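Local coordinates for protein PT26-6P (Thermococcus sp., PDB 2WB7) that is of unknown function but is encoded by an extrachromosomal mobile element of euryarchaea and combines three domains with novel folds, at residues A[441-447]-A[494-499]. Sequence-based numbering, arbitrary orientation.
Sequences NENAIEY and AARKAL
Ala444 and Ala495, whose CA atoms lie only 4.2 Å apart, mark the point where helices 442-465 and 471-499, consecutive in the chain, form an antiparallel helical hairpin of the helical domain, with short-segment axes 8.1 Å apart and at 168°. Its centre, packed much as in Alacoils, is lined by the methyls of Ala444, Ala495 and Ala498, which lets the two backbones come close. Ala444 CB rests against Ala498 CB on one side and, at 3.6 Å, against Leu499 CG on another, while the methyl of Ala495 reaches Ala444 O. Helix 408-438 adds Ala436 and Leu432 to this seam.

Tyr447 extends the tight part by one turn. Its CG lies anti to the carbonyl carbon (chi1 -60°), which lays the ring beside helix 471-499, with CD1 3.5 Å from Ala494 CB and CE1 near the methyl of Ala498. Tyr447 CB, the carbon that carries the ring, sits 3.8 Å from Ala495 CB, and Lys507 and Ala510 of helix 503-523 touch the same side chain. Replacing this tyrosine by a serine would probably leave the methyls of Ala494 and Ala498 without their aromatic neighbour and open a gap between three helices.

The outward side is looser: Glu442 and Glu446 extend into solvent. Arg496 and Lys497 lead away from the contact to other parts of the chain, Lys497 NZ to a salt bridge with Asp509 and a hydrogen bond with Val383 O. At the partly exposed end, Asn441 meets Leu499 more lightly, CB to CD2 at 4.0 Å. Asn441 is also the N-cap of helix 442-465: with CG anti to the backbone N (chi1 -175°), its OD1 accepts a nearly straight bond from Ala444 N at 3.0 Å, the donor standing well above the amide's carbonyl plane.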
loop_
_atom_site.group_PDB
_atom_site.type_symbol
_atom_site.label_atom_id
_atom_site.label_comp_id
_atom_site.label_asym_id
_atom_site.label_seq_id
_atom_site.Cartn_x
_atom_site.Cartn_y
_atom_site.Cartn_z
ATOM N N ASN A 441 -5.915 30.523 1.244
ATOM C CA ASN A 441 -5.457 29.140 1.315
ATOM C C ASN A 441 -4.821 28.873 2.676
ATOM O O ASN A 441 -3.676 29.264 2.918
ATOM C CB ASN A 441 -4.443 28.901 0.209
ATOM C CG ASN A 441 -4.005 27.472 0.121
ATOM O OD1 ASN A 441 -3.679 26.832 1.129
ATOM N ND2 ASN A 441 -3.978 26.953 -1.095
ATOM N N GLU A 442 -5.563 28.218 3.565
ATOM C CA GLU A 442 -5.124 28.097 4.947
ATOM C C GLU A 442 -3.763 27.420 5.052
ATOM O O GLU A 442 -2.894 27.889 5.797
ATOM C CB GLU A 442 -6.155 27.362 5.809
ATOM C CG GLU A 442 -7.627 27.699 5.460
ATOM C CD GLU A 442 -8.172 28.978 6.142
ATOM O OE1 GLU A 442 -8.272 28.992 7.400
ATOM O OE2 GLU A 442 -8.532 29.952 5.410
ATOM N N ASN A 443 -3.562 26.333 4.307
ATOM C CA ASN A 443 -2.326 25.549 4.439
ATOM C C ASN A 443 -1.107 26.311 3.948
ATOM O O ASN A 443 -0.084 26.365 4.632
ATOM C CB ASN A 443 -2.416 24.223 3.694
ATOM C CG ASN A 443 -3.712 23.498 3.950
ATOM O OD1 ASN A 443 -3.743 22.507 4.674
ATOM N ND2 ASN A 443 -4.800 23.998 3.361
ATOM N N ALA A 444 -1.217 26.893 2.759
ATOM C CA ALA A 444 -0.136 27.696 2.227
ATOM C C ALA A 444 0.218 28.769 3.252
ATOM O O ALA A 444 1.378 28.986 3.555
ATOM C CB ALA A 444 -0.529 28.309 0.901
ATOM N N ILE A 445 -0.789 29.429 3.808
ATOM C CA ILE A 445 -0.552 30.399 4.871
ATOM C C ILE A 445 0.314 29.826 5.999
ATOM O O ILE A 445 1.326 30.421 6.398
ATOM C CB ILE A 445 -1.878 30.940 5.444
ATOM C CG1 ILE A 445 -2.594 31.764 4.371
ATOM C CG2 ILE A 445 -1.633 31.779 6.687
ATOM C CD1 ILE A 445 -3.990 32.178 4.753
ATOM N N GLU A 446 -0.078 28.675 6.519
ATOM C CA GLU A 446 0.681 28.084 7.588
ATOM C C GLU A 446 2.096 27.719 7.165
ATOM O O GLU A 446 3.038 27.883 7.932
ATOM C CB GLU A 446 -0.033 26.861 8.106
ATOM C CG GLU A 446 -1.362 27.181 8.746
ATOM C CD GLU A 446 -1.695 26.173 9.818
ATOM O OE1 GLU A 446 -2.906 25.967 10.099
ATOM O OE2 GLU A 446 -0.724 25.578 10.361
ATOM N N TYR A 447 2.245 27.227 5.940
ATOM C CA TYR A 447 3.551 26.821 5.449
ATOM C C TYR A 447 4.450 28.032 5.275
ATOM O O TYR A 447 5.564 28.081 5.828
ATOM C CB TYR A 447 3.442 26.063 4.125
ATOM C CG TYR A 447 2.615 24.805 4.228
ATOM C CD1 TYR A 447 1.991 24.264 3.109
ATOM C CD2 TYR A 447 2.412 24.185 5.453
ATOM C CE1 TYR A 447 1.224 23.121 3.205
ATOM C CE2 TYR A 447 1.643 23.050 5.558
ATOM C CZ TYR A 447 1.053 22.527 4.429
ATOM O OH TYR A 447 0.288 21.399 4.521
ATOM N N ALA A 494 6.470 23.616 0.225
ATOM C CA ALA A 494 5.121 23.233 0.628
ATOM C C ALA A 494 4.071 24.306 0.250
ATOM O O ALA A 494 3.049 24.013 -0.411
ATOM C CB ALA A 494 5.074 22.923 2.114
ATOM N N ALA A 495 4.331 25.549 0.652
ATOM C CA ALA A 495 3.427 26.635 0.318
ATOM C C ALA A 495 3.194 26.717 -1.185
ATOM O O ALA A 495 2.068 26.834 -1.638
ATOM C CB ALA A 495 3.966 27.945 0.854
ATOM N N ARG A 496 4.273 26.633 -1.951
ATOM C CA ARG A 496 4.203 26.738 -3.404
ATOM C C ARG A 496 3.345 25.638 -4.021
ATOM O O ARG A 496 2.559 25.884 -4.938
ATOM C CB ARG A 496 5.608 26.712 -4.007
ATOM C CG ARG A 496 5.651 26.820 -5.537
ATOM C CD ARG A 496 7.084 26.734 -6.112
ATOM N NE ARG A 496 7.764 25.480 -5.772
ATOM C CZ ARG A 496 7.804 24.404 -6.559
ATOM N NH1 ARG A 496 7.209 24.430 -7.748
ATOM N NH2 ARG A 496 8.438 23.303 -6.149
ATOM N N LYS A 497 3.487 24.425 -3.500
ATOM C CA LYS A 497 2.671 23.311 -3.940
ATOM C C LYS A 497 1.223 23.475 -3.507
ATOM O O LYS A 497 0.312 23.281 -4.306
ATOM C CB LYS A 497 3.251 22.005 -3.414
ATOM C CG LYS A 497 4.402 21.512 -4.262
ATOM C CD LYS A 497 5.378 20.665 -3.505
ATOM C CE LYS A 497 6.518 20.278 -4.433
ATOM N NZ LYS A 497 7.425 19.284 -3.802
ATOM N N ALA A 498 1.006 23.836 -2.244
ATOM C CA ALA A 498 -0.350 24.063 -1.752
ATOM C C ALA A 498 -1.083 25.062 -2.649
ATOM O O ALA A 498 -2.159 24.776 -3.158
ATOM C CB ALA A 498 -0.331 24.538 -0.327
ATOM N N LEU A 499 -0.481 26.221 -2.874
ATOM C CA LEU A 499 -1.063 27.242 -3.744
ATOM C C LEU A 499 -1.376 26.825 -5.180
ATOM O O LEU A 499 -2.195 27.465 -5.822
ATOM C CB LEU A 499 -0.148 28.459 -3.809
ATOM C CG LEU A 499 -0.092 29.334 -2.568
ATOM C CD1 LEU A 499 1.012 30.370 -2.760
ATOM C CD2 LEU A 499 -1.464 29.984 -2.310
#